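Local atomic coordinates of neurotoxin (Clostridium botulinum, PDB entry 1ZB7), a protein that acts in the host cytosol as a zinc endopeptidase that cleaves synaptobrevins, cutting VAMP2 at an Ala-Ala bond. Residues Lys87-Arg98 / Glu383-Asn394; Met111-Leu119 / Lys152-Ile160. All coordinates share one frame; numbering follows the deposited sequence.

Interaction 1 (Lys87-Arg98 / Glu383-Asn394); sequences KFLKTMIKLFNR and EKLLDNTIYTQN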
loop_
_atom_site.group_PDB
_atom_site.type_symbol
_atom_site.label_atom_id
_atom_site.label_comp_id
_atom_site.label_asym_id
_atom_site.label_seq_id
_atom_site.Cartn_x
_atom_site.Cartn_y
_atom_site.Cartn_z
ATOM N N LYS A 87 -4.205 -34.482 -14.902
ATOM C CA LYS A 87 -4.133 -33.141 -15.525
ATOM C C LYS A 87 -3.378 -32.082 -14.694
ATOM O O LYS A 87 -2.550 -31.262 -15.261
ATOM C CB LYS A 87 -5.540 -32.640 -15.891
ATOM C CG LYS A 87 -5.522 -31.328 -16.669
ATOM C CD LYS A 87 -6.877 -30.884 -17.289
ATOM C CE LYS A 87 -6.664 -29.511 -18.017
ATOM N NZ LYS A 87 -7.669 -29.094 -18.971
ATOM N N PHE A 88 -3.667 -32.073 -13.378
ATOM C CA PHE A 88 -2.912 -31.242 -12.415
ATOM C C PHE A 88 -1.376 -31.532 -12.426
ATOM O O PHE A 88 -0.571 -30.622 -12.547
ATOM C CB PHE A 88 -3.450 -31.483 -11.031
ATOM C CG PHE A 88 -2.766 -30.681 -9.945
ATOM C CD1 PHE A 88 -3.280 -29.439 -9.526
ATOM C CD2 PHE A 88 -1.692 -31.184 -9.276
ATOM C CE1 PHE A 88 -2.682 -28.804 -8.445
ATOM C CE2 PHE A 88 -1.094 -30.505 -8.244
ATOM C CZ PHE A 88 -1.576 -29.286 -7.878
ATOM N N LEU A 89 -1.018 -32.815 -12.316
ATOM C CA LEU A 89 0.339 -33.306 -12.411
ATOM C C LEU A 89 1.118 -32.899 -13.703
ATOM O O LEU A 89 2.248 -32.353 -13.628
ATOM C CB LEU A 89 0.300 -34.787 -12.273
ATOM C CG LEU A 89 1.571 -35.662 -12.282
ATOM C CD1 LEU A 89 2.605 -35.152 -11.269
ATOM C CD2 LEU A 89 1.128 -37.093 -11.959
ATOM N N LYS A 90 0.489 -33.133 -14.838
ATOM C CA LYS A 90 0.983 -32.739 -16.125
ATOM C C LYS A 90 1.111 -31.236 -16.280
ATOM O O LYS A 90 2.097 -30.735 -16.855
ATOM C CB LYS A 90 0.153 -33.430 -17.252
ATOM C CG LYS A 90 0.646 -34.901 -17.461
ATOM C CD LYS A 90 -0.358 -35.787 -18.038
ATOM C CE LYS A 90 0.207 -37.244 -18.249
ATOM N NZ LYS A 90 -0.933 -38.206 -18.609
ATOM N N THR A 91 0.138 -30.512 -15.761
ATOM C CA THR A 91 0.199 -29.048 -15.801
ATOM C C THR A 91 1.370 -28.545 -14.915
ATOM O O THR A 91 2.100 -27.687 -15.317
ATOM C CB THR A 91 -1.127 -28.398 -15.317
ATOM O OG1 THR A 91 -2.213 -28.861 -16.117
ATOM C CG2 THR A 91 -1.066 -26.918 -15.364
ATOM N N MET A 92 1.527 -29.082 -13.721
ATOM C CA MET A 92 2.649 -28.710 -12.839
ATOM C C MET A 92 4.003 -28.954 -13.527
ATOM O O MET A 92 4.918 -28.123 -13.450
ATOM C CB MET A 92 2.600 -29.436 -11.480
ATOM C CG MET A 92 1.514 -29.029 -10.506
ATOM S SD MET A 92 1.203 -27.208 -10.417
ATOM C CE MET A 92 2.812 -26.680 -9.802
ATOM N N ILE A 93 4.128 -30.102 -14.203
ATOM C CA ILE A 93 5.351 -30.425 -14.895
ATOM C C ILE A 93 5.601 -29.459 -16.031
ATOM O O ILE A 93 6.762 -29.066 -16.288
ATOM C CB ILE A 93 5.284 -31.843 -15.425
ATOM C CG1 ILE A 93 5.352 -32.812 -14.251
ATOM C CG2 ILE A 93 6.406 -32.114 -16.486
ATOM C CD1 ILE A 93 4.808 -34.202 -14.623
ATOM N N LYS A 94 4.522 -29.081 -16.739
ATOM C CA LYS A 94 4.664 -28.196 -17.857
ATOM C C LYS A 94 5.129 -26.841 -17.335
ATOM O O LYS A 94 5.973 -26.202 -17.921
ATOM C CB LYS A 94 3.372 -28.058 -18.633
ATOM C CG LYS A 94 3.393 -27.048 -19.784
ATOM C CD LYS A 94 2.424 -27.411 -20.835
ATOM C CE LYS A 94 2.387 -26.354 -22.019
ATOM N NZ LYS A 94 1.228 -26.673 -22.914
ATOM N N LEU A 95 4.593 -26.421 -16.211
ATOM C CA LEU A 95 4.967 -25.161 -15.621
ATOM C C LEU A 95 6.397 -25.166 -15.172
ATOM O O LEU A 95 7.113 -24.222 -15.441
ATOM C CB LEU A 95 4.001 -24.779 -14.482
ATOM C CG LEU A 95 2.514 -24.544 -14.867
ATOM C CD1 LEU A 95 1.791 -24.152 -13.587
ATOM C CD2 LEU A 95 2.364 -23.516 -15.889
ATOM N N PHE A 96 6.860 -26.252 -14.559
ATOM C CA PHE A 96 8.274 -26.321 -14.229
ATOM C C PHE A 96 9.107 -26.334 -15.498
ATOM O O PHE A 96 10.192 -25.762 -15.523
ATOM C CB PHE A 96 8.636 -27.505 -13.327
ATOM C CG PHE A 96 8.354 -27.271 -11.885
ATOM C CD1 PHE A 96 7.135 -27.650 -11.331
ATOM C CD2 PHE A 96 9.295 -26.676 -11.079
ATOM C CE1 PHE A 96 6.822 -27.395 -9.967
ATOM C CE2 PHE A 96 9.039 -26.411 -9.675
ATOM C CZ PHE A 96 7.802 -26.787 -9.111
ATOM N N ASN A 97 8.646 -26.997 -16.540
ATOM C CA ASN A 97 9.398 -26.981 -17.817
ATOM C C ASN A 97 9.522 -25.585 -18.391
ATOM O O ASN A 97 10.568 -25.212 -18.864
ATOM C CB ASN A 97 8.848 -27.959 -18.848
ATOM C CG ASN A 97 9.318 -29.388 -18.615
ATOM O OD1 ASN A 97 10.476 -29.635 -18.292
ATOM N ND2 ASN A 97 8.410 -30.308 -18.702
ATOM N N ARG A 98 8.470 -24.805 -18.265
ATOM C CA ARG A 98 8.489 -23.427 -18.617
ATOM C C ARG A 98 9.522 -22.593 -17.821
ATOM O O ARG A 98 10.334 -21.860 -18.427
ATOM C CB ARG A 98 7.063 -22.866 -18.571
ATOM C CG ARG A 98 6.953 -21.337 -18.743
ATOM C CD ARG A 98 5.677 -20.975 -19.554
ATOM N NE ARG A 98 5.481 -19.533 -19.670
ATOM C CZ ARG A 98 6.209 -18.692 -20.394
ATOM N NH1 ARG A 98 7.245 -19.121 -21.109
ATOM N NH2 ARG A 98 5.911 -17.381 -20.385
ATOM N N GLU A 383 -8.948 -24.028 -18.670
ATOM C CA GLU A 383 -8.888 -25.481 -18.871
ATOM C C GLU A 383 -7.881 -25.841 -19.983
ATOM O O GLU A 383 -7.756 -26.983 -20.308
ATOM C CB GLU A 383 -10.245 -26.045 -19.310
ATOM C CG GLU A 383 -11.394 -25.903 -18.317
ATOM C CD GLU A 383 -11.295 -26.791 -17.102
ATOM O OE1 GLU A 383 -10.234 -27.500 -16.878
ATOM O OE2 GLU A 383 -12.328 -26.770 -16.358
ATOM N N LYS A 384 -7.159 -24.865 -20.523
ATOM C CA LYS A 384 -6.367 -25.044 -21.749
ATOM C C LYS A 384 -4.837 -25.015 -21.627
ATOM O O LYS A 384 -4.164 -24.895 -22.628
ATOM C CB LYS A 384 -6.846 -23.978 -22.753
ATOM C CG LYS A 384 -8.259 -24.281 -23.138
ATOM C CD LYS A 384 -8.663 -23.721 -24.436
ATOM C CE LYS A 384 -10.168 -23.939 -24.600
ATOM N NZ LYS A 384 -10.732 -22.852 -25.347
ATOM N N LEU A 385 -4.298 -25.149 -20.416
ATOM C CA LEU A 385 -2.860 -25.014 -20.161
ATOM C C LEU A 385 -2.058 -26.146 -20.785
ATOM O O LEU A 385 -0.888 -25.966 -21.117
ATOM C CB LEU A 385 -2.580 -24.958 -18.636
ATOM C CG LEU A 385 -2.965 -23.646 -17.932
ATOM C CD1 LEU A 385 -2.598 -23.764 -16.527
ATOM C CD2 LEU A 385 -2.282 -22.420 -18.522
ATOM N N LEU A 386 -2.689 -27.301 -20.968
ATOM C CA LEU A 386 -2.117 -28.404 -21.796
ATOM C C LEU A 386 -2.375 -28.331 -23.311
ATOM O O LEU A 386 -1.954 -29.229 -24.026
ATOM C CB LEU A 386 -2.564 -29.804 -21.273
ATOM C CG LEU A 386 -2.154 -30.084 -19.819
ATOM C CD1 LEU A 386 -2.709 -31.424 -19.329
ATOM C CD2 LEU A 386 -0.602 -29.970 -19.633
ATOM N N ASP A 387 -3.045 -27.293 -23.809
ATOM C CA ASP A 387 -3.251 -27.078 -25.220
ATOM C C ASP A 387 -2.128 -26.170 -25.761
ATOM O O ASP A 387 -2.091 -24.976 -25.449
ATOM C CB ASP A 387 -4.597 -26.376 -25.387
ATOM C CG ASP A 387 -5.120 -26.402 -26.836
ATOM O OD1 ASP A 387 -4.294 -26.377 -27.750
ATOM O OD2 ASP A 387 -6.345 -26.493 -27.035
ATOM N N ASN A 388 -1.250 -26.705 -26.602
ATOM C CA ASN A 388 -0.159 -25.904 -27.193
ATOM C C ASN A 388 -0.574 -24.835 -28.233
ATOM O O ASN A 388 0.195 -23.939 -28.514
ATOM C CB ASN A 388 0.985 -26.766 -27.718
ATOM C CG ASN A 388 1.761 -27.455 -26.609
ATOM O OD1 ASN A 388 2.148 -26.862 -25.594
ATOM N ND2 ASN A 388 2.010 -28.711 -26.808
ATOM N N THR A 389 -1.808 -24.838 -28.697
ATOM C CA THR A 389 -2.295 -23.686 -29.488
ATOM C C THR A 389 -2.623 -22.465 -28.641
ATOM O O THR A 389 -2.848 -21.361 -29.190
ATOM C CB THR A 389 -3.517 -24.052 -30.337
ATOM O OG1 THR A 389 -4.600 -24.367 -29.492
ATOM C CG2 THR A 389 -3.215 -25.271 -31.226
ATOM N N ILE A 390 -2.584 -22.639 -27.303
ATOM C CA ILE A 390 -3.056 -21.625 -26.346
ATOM C C ILE A 390 -1.966 -21.305 -25.297
ATOM O O ILE A 390 -1.857 -20.197 -24.859
ATOM C CB ILE A 390 -4.354 -22.125 -25.558
ATOM C CG1 ILE A 390 -5.551 -22.375 -26.483
ATOM C CG2 ILE A 390 -4.738 -21.148 -24.404
ATOM C CD1 ILE A 390 -6.303 -21.133 -26.839
ATOM N N TYR A 391 -1.241 -22.310 -24.819
ATOM C CA TYR A 391 -0.203 -22.101 -23.811
ATOM C C TYR A 391 0.952 -22.985 -24.098
ATOM O O TYR A 391 0.791 -24.194 -24.126
ATOM C CB TYR A 391 -0.770 -22.326 -22.401
ATOM C CG TYR A 391 0.129 -21.957 -21.290
ATOM C CD1 TYR A 391 0.266 -20.654 -20.869
ATOM C CD2 TYR A 391 0.913 -22.928 -20.667
ATOM C CE1 TYR A 391 1.132 -20.319 -19.846
ATOM C CE2 TYR A 391 1.779 -22.607 -19.686
ATOM C CZ TYR A 391 1.892 -21.294 -19.252
ATOM O OH TYR A 391 2.768 -21.001 -18.204
ATOM N N THR A 392 2.130 -22.381 -24.300
ATOM C CA THR A 392 3.370 -23.152 -24.585
ATOM C C THR A 392 4.449 -22.923 -23.505
ATOM O O THR A 392 4.461 -21.902 -22.792
ATOM C CB THR A 392 3.976 -22.818 -25.972
ATOM O OG1 THR A 392 4.533 -21.503 -25.934
ATOM C CG2 THR A 392 2.938 -22.931 -27.116
ATOM N N GLN A 393 5.341 -23.907 -23.396
ATOM C CA GLN A 393 6.502 -23.830 -22.564
ATOM C C GLN A 393 7.336 -22.586 -22.789
ATOM O O GLN A 393 7.727 -21.885 -21.823
ATOM C CB GLN A 393 7.373 -25.060 -22.811
ATOM C CG GLN A 393 6.889 -26.241 -22.027
ATOM C CD GLN A 393 7.812 -27.483 -22.153
ATOM O OE1 GLN A 393 9.102 -27.372 -22.316
ATOM N NE2 GLN A 393 7.148 -28.673 -22.017
ATOM N N ASN A 394 7.619 -22.322 -24.065
ATOM C CA ASN A 394 8.559 -21.281 -24.393
ATOM C C ASN A 394 7.997 -19.882 -24.381
ATOM O O ASN A 394 8.744 -18.952 -24.071
ATOM C CB ASN A 394 9.230 -21.589 -25.749
ATOM C CG ASN A 394 10.257 -22.714 -25.617
ATOM O OD1 ASN A 394 10.630 -23.139 -24.486
ATOM N ND2 ASN A 394 10.671 -23.234 -26.741
HETATM O O HOH W 1 1.364 -29.243 -23.743
HETATM O O HOH W 2 8.534 -16.643 -22.184
#

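Interaction 2 (Met111-Leu119 / Lys152-Ile160); sequences MIVDAIPYL and KGLMTNLII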
loop_
_atom_site.group_PDB
_atom_site.type_symbol
_atom_site.label_atom_id
_atom_site.label_comp_id
_atom_site.label_asym_id
_atom_site.label_seq_id
_atom_site.Cartn_x
_atom_site.Cartn_y
_atom_site.Cartn_z
ATOM N N MET A 111 19.105 -23.711 -7.287
ATOM C CA MET A 111 19.229 -23.216 -5.910
ATOM C C MET A 111 18.250 -23.828 -4.915
ATOM O O MET A 111 18.636 -24.133 -3.830
ATOM C CB MET A 111 19.105 -21.709 -5.871
ATOM C CG MET A 111 20.145 -21.018 -6.712
ATOM S SD MET A 111 20.531 -19.376 -6.100
ATOM C CE MET A 111 21.468 -19.782 -4.609
ATOM N N ILE A 112 17.012 -24.096 -5.327
ATOM C CA ILE A 112 16.042 -24.792 -4.464
ATOM C C ILE A 112 16.459 -26.219 -4.161
ATOM O O ILE A 112 16.424 -26.633 -3.025
ATOM C CB ILE A 112 14.571 -24.666 -5.071
ATOM C CG1 ILE A 112 14.072 -23.204 -4.878
ATOM C CG2 ILE A 112 13.648 -25.674 -4.506
ATOM C CD1 ILE A 112 12.844 -22.836 -5.672
ATOM N N VAL A 113 16.837 -26.969 -5.191
ATOM C CA VAL A 113 17.346 -28.331 -5.083
ATOM C C VAL A 113 18.515 -28.432 -4.145
ATOM O O VAL A 113 18.558 -29.297 -3.264
ATOM C CB VAL A 113 17.758 -28.878 -6.476
ATOM C CG1 VAL A 113 18.511 -30.285 -6.370
ATOM C CG2 VAL A 113 16.531 -29.063 -7.278
ATOM N N ASP A 114 19.463 -27.533 -4.299
ATOM C CA ASP A 114 20.570 -27.500 -3.381
ATOM C C ASP A 114 20.337 -27.008 -1.953
ATOM O O ASP A 114 21.257 -27.191 -1.084
ATOM C CB ASP A 114 21.738 -26.680 -4.007
ATOM C CG ASP A 114 22.390 -27.407 -5.143
ATOM O OD1 ASP A 114 22.084 -28.641 -5.408
ATOM O OD2 ASP A 114 23.205 -26.726 -5.804
ATOM N N ALA A 115 19.225 -26.337 -1.672
ATOM C CA ALA A 115 19.052 -25.635 -0.386
ATOM C C ALA A 115 18.369 -26.498 0.637
ATOM O O ALA A 115 17.341 -26.164 1.187
ATOM C CB ALA A 115 18.348 -24.322 -0.553
ATOM N N ILE A 116 18.994 -27.640 0.902
ATOM C CA ILE A 116 18.557 -28.595 1.909
ATOM C C ILE A 116 18.447 -27.897 3.250
ATOM O O ILE A 116 19.345 -27.176 3.629
ATOM C CB ILE A 116 19.540 -29.784 1.862
ATOM C CG1 ILE A 116 19.108 -30.750 0.809
ATOM C CG2 ILE A 116 19.794 -30.527 3.153
ATOM C CD1 ILE A 116 19.829 -30.461 -0.401
ATOM N N PRO A 117 17.331 -28.068 3.941
ATOM C CA PRO A 117 17.228 -27.604 5.327
ATOM C C PRO A 117 18.343 -28.193 6.213
ATOM O O PRO A 117 18.855 -29.305 5.962
ATOM C CB PRO A 117 15.831 -28.071 5.793
ATOM C CG PRO A 117 15.223 -28.738 4.580
ATOM C CD PRO A 117 16.092 -28.674 3.432
ATOM N N TYR A 118 18.789 -27.387 7.177
ATOM C CA TYR A 118 19.661 -27.830 8.205
ATOM C C TYR A 118 19.010 -28.969 8.985
ATOM O O TYR A 118 17.806 -28.964 9.277
ATOM C CB TYR A 118 20.048 -26.640 9.082
ATOM C CG TYR A 118 21.168 -26.934 10.087
ATOM C CD1 TYR A 118 22.501 -26.746 9.720
ATOM C CD2 TYR A 118 20.887 -27.416 11.366
ATOM C CE1 TYR A 118 23.570 -27.023 10.645
ATOM C CE2 TYR A 118 21.966 -27.705 12.298
ATOM C CZ TYR A 118 23.294 -27.508 11.898
ATOM O OH TYR A 118 24.363 -27.804 12.699
ATOM N N LEU A 119 19.811 -29.989 9.304
ATOM C CA LEU A 119 19.411 -31.095 10.223
ATOM C C LEU A 119 19.278 -30.674 11.697
ATOM O O LEU A 119 20.060 -31.043 12.543
ATOM C CB LEU A 119 20.352 -32.274 10.053
ATOM C CG LEU A 119 20.635 -32.733 8.641
ATOM C CD1 LEU A 119 21.455 -33.934 8.638
ATOM C CD2 LEU A 119 19.320 -33.019 7.798
ATOM N N LYS A 152 9.448 -45.097 6.837
ATOM C CA LYS A 152 10.840 -44.605 6.779
ATOM C C LYS A 152 10.808 -43.062 6.694
ATOM O O LYS A 152 9.863 -42.466 6.168
ATOM C CB LYS A 152 11.533 -45.270 5.567
ATOM C CG LYS A 152 11.991 -46.747 5.883
ATOM C CD LYS A 152 13.554 -46.927 5.808
ATOM C CE LYS A 152 14.141 -47.960 6.763
ATOM N NZ LYS A 152 14.319 -49.333 6.127
ATOM N N GLY A 153 11.779 -42.416 7.269
ATOM C CA GLY A 153 11.924 -40.978 7.192
ATOM C C GLY A 153 12.325 -40.530 5.784
ATOM O O GLY A 153 12.873 -41.309 5.053
ATOM N N LEU A 154 11.944 -39.318 5.367
ATOM C CA LEU A 154 12.239 -38.847 4.038
ATOM C C LEU A 154 12.415 -37.389 4.084
ATOM O O LEU A 154 11.501 -36.673 4.476
ATOM C CB LEU A 154 11.112 -39.176 2.989
ATOM C CG LEU A 154 11.330 -38.582 1.563
ATOM C CD1 LEU A 154 12.510 -39.246 0.847
ATOM C CD2 LEU A 154 10.117 -38.691 0.676
ATOM N N MET A 155 13.561 -36.948 3.573
ATOM C CA MET A 155 13.904 -35.558 3.541
ATOM C C MET A 155 13.535 -34.956 2.167
ATOM O O MET A 155 13.818 -35.552 1.131
ATOM C CB MET A 155 15.367 -35.426 3.838
ATOM C CG MET A 155 15.779 -35.887 5.283
ATOM S SD MET A 155 17.594 -36.019 5.530
ATOM C CE MET A 155 18.083 -34.559 4.462
ATOM N N THR A 156 12.882 -33.789 2.168
ATOM C CA THR A 156 12.466 -33.142 0.983
ATOM C C THR A 156 12.755 -31.649 1.121
ATOM O O THR A 156 12.827 -31.157 2.232
ATOM C CB THR A 156 10.869 -33.326 0.769
ATOM O OG1 THR A 156 10.124 -32.615 1.763
ATOM C CG2 THR A 156 10.437 -34.746 0.885
ATOM N N ASN A 157 12.800 -30.905 0.013
ATOM C CA ASN A 157 12.877 -29.425 0.069
ATOM C C ASN A 157 11.504 -28.723 -0.134
ATOM O O ASN A 157 11.199 -27.736 0.521
ATOM C CB ASN A 157 13.905 -28.912 -0.955
ATOM C CG ASN A 157 15.332 -29.250 -0.585
ATOM O OD1 ASN A 157 15.614 -30.028 0.350
ATOM N ND2 ASN A 157 16.244 -28.629 -1.275
ATOM N N LEU A 158 10.708 -29.262 -1.076
ATOM C CA LEU A 158 9.462 -28.736 -1.551
ATOM C C LEU A 158 8.458 -29.841 -1.879
ATOM O O LEU A 158 8.774 -30.796 -2.645
ATOM C CB LEU A 158 9.681 -27.849 -2.785
ATOM C CG LEU A 158 8.425 -27.166 -3.348
ATOM C CD1 LEU A 158 7.676 -26.293 -2.322
ATOM C CD2 LEU A 158 8.795 -26.392 -4.578
ATOM N N ILE A 159 7.280 -29.730 -1.231
ATOM C CA ILE A 159 6.085 -30.474 -1.538
ATOM C C ILE A 159 4.933 -29.506 -2.020
ATOM O O ILE A 159 4.592 -28.526 -1.343
ATOM C CB ILE A 159 5.648 -31.399 -0.384
ATOM C CG1 ILE A 159 6.749 -32.326 0.019
ATOM C CG2 ILE A 159 4.413 -32.220 -0.790
ATOM C CD1 ILE A 159 6.563 -32.933 1.382
ATOM N N ILE A 160 4.451 -29.764 -3.257
ATOM C CA ILE A 160 3.346 -29.029 -3.873
ATOM C C ILE A 160 2.081 -29.843 -3.866
ATOM O O ILE A 160 1.956 -30.855 -4.557
ATOM C CB ILE A 160 3.690 -28.523 -5.285
ATOM C CG1 ILE A 160 4.997 -27.720 -5.214
ATOM C CG2 ILE A 160 2.492 -27.666 -5.865
ATOM C CD1 ILE A 160 5.443 -27.082 -6.505
#

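Interaction 1 (Lys87-Arg98 / Glu383-Asn394)
The guanidinium group of Arg98 and the phenol ring of Tyr391 meet almost at right angles, their planes 86° apart, with the Tyr391 hydroxyl at the guanidinium edge. Arg98 NH1 donates to Gln393 O at 2.9 Å, from above that carbonyl's plane but in the guanidinium plane, and a water bridges NH1 to Asn394 O. Leu385 CD2 rests on one face of the Tyr391 ring, offset toward its rim, and Phe397 meets the ring edge-to-face. In this zinc protease domain the contact fastens helix 82-99 to the loop after strand 377-381, and Asp223 anchors the pair by a salt bridge to Arg98 and a hydrogen bond with Tyr391 OH.

Lys94 lies nearby, its CG anti to the backbone N (chi1 175°) and the chain extended beyond, which carries the buried ammonium into a cluster of loop oxygens. Lys94 NZ donates to Tyr391 O at 2.8 Å, to Leu385 O and, from above the amide plane, to Asn388 OD1; a water also accepts from it. These bonds hold the type I turn Lys384-Asp387 and the Asx turn of Asp387 against one helix face.

Toward the helix start, Leu386 slides antiparallel past the Lys87 stem, while Thr91 CG2 abuts Leu385 CD1 at 3.7 Å. Beyond them Lys87 NZ donates to Glu383 O at a very short, doubtful 2.5 Å, and its salt bridge to Glu383 OE1 is long, at 3.7 Å.

Interaction 2 (Met111-Leu119 / Lys152-Ile160)
Asn157 drives its side-chain amide into the end of helix 103-114, and this is the close-fitting part of the contact. Its ND2 donates to Ile112 O at 2.7 Å, in the carbonyl plane and within 8° of the amide's own plane, with an N-H...O angle of 147°. Ile112 O also accepts from Ala115 N, at the centre of an inverse gamma turn, so the Asn157 amide grips the point where the chain leaves the helix. The other side of the amide meets carbon: Pro117 CD lies 3.4 Å from Asn157 OD1, and Ile116 CG1 is 3.6 Å from that same oxygen. Arg42 donates a hydrogen bond to OD1, which helps to fix the rotation of the group.

In the zinc protease fold, Asn157 sits in the link between edge strand 150-155 and inner strand 158-161 of the mixed sheet, and the contact sets that link against the helix end. The HExxH-bearing helix 224-239 packs Leu232 against Ile112 and Leu158.

Toward strand 150-155 the fit is sparser. Partly exposed Met155, bent at its last torsion (chi3 36°), crosses Leu119 at about a right angle, and the two meet through Met155 CE and Leu119 CD2 at 3.9 Å.

Overall arrangement
From the N terminus the chain first lays down strands 19-23, 34-38 and 43-46 of the mixed sheet, then reaches helix 82-99, the first half of interaction 1, and helix 103-114, whose end opens interaction 2. Strands 150-155 and 158-161 return to that end, closing a short loop with 32 residues between the segments. Interaction 1 closes much later, after 284 intervening residues, so interaction 2 is nested inside it. The two consecutive helices are thus pinned to different partners, one to the late loop before strand 421-422, the other to a strand link of the mixed sheet. Their centres lie 25 Å apart, yet Phe96 CZ packs 3.5 Å from Ile160 CD1, joining them directly.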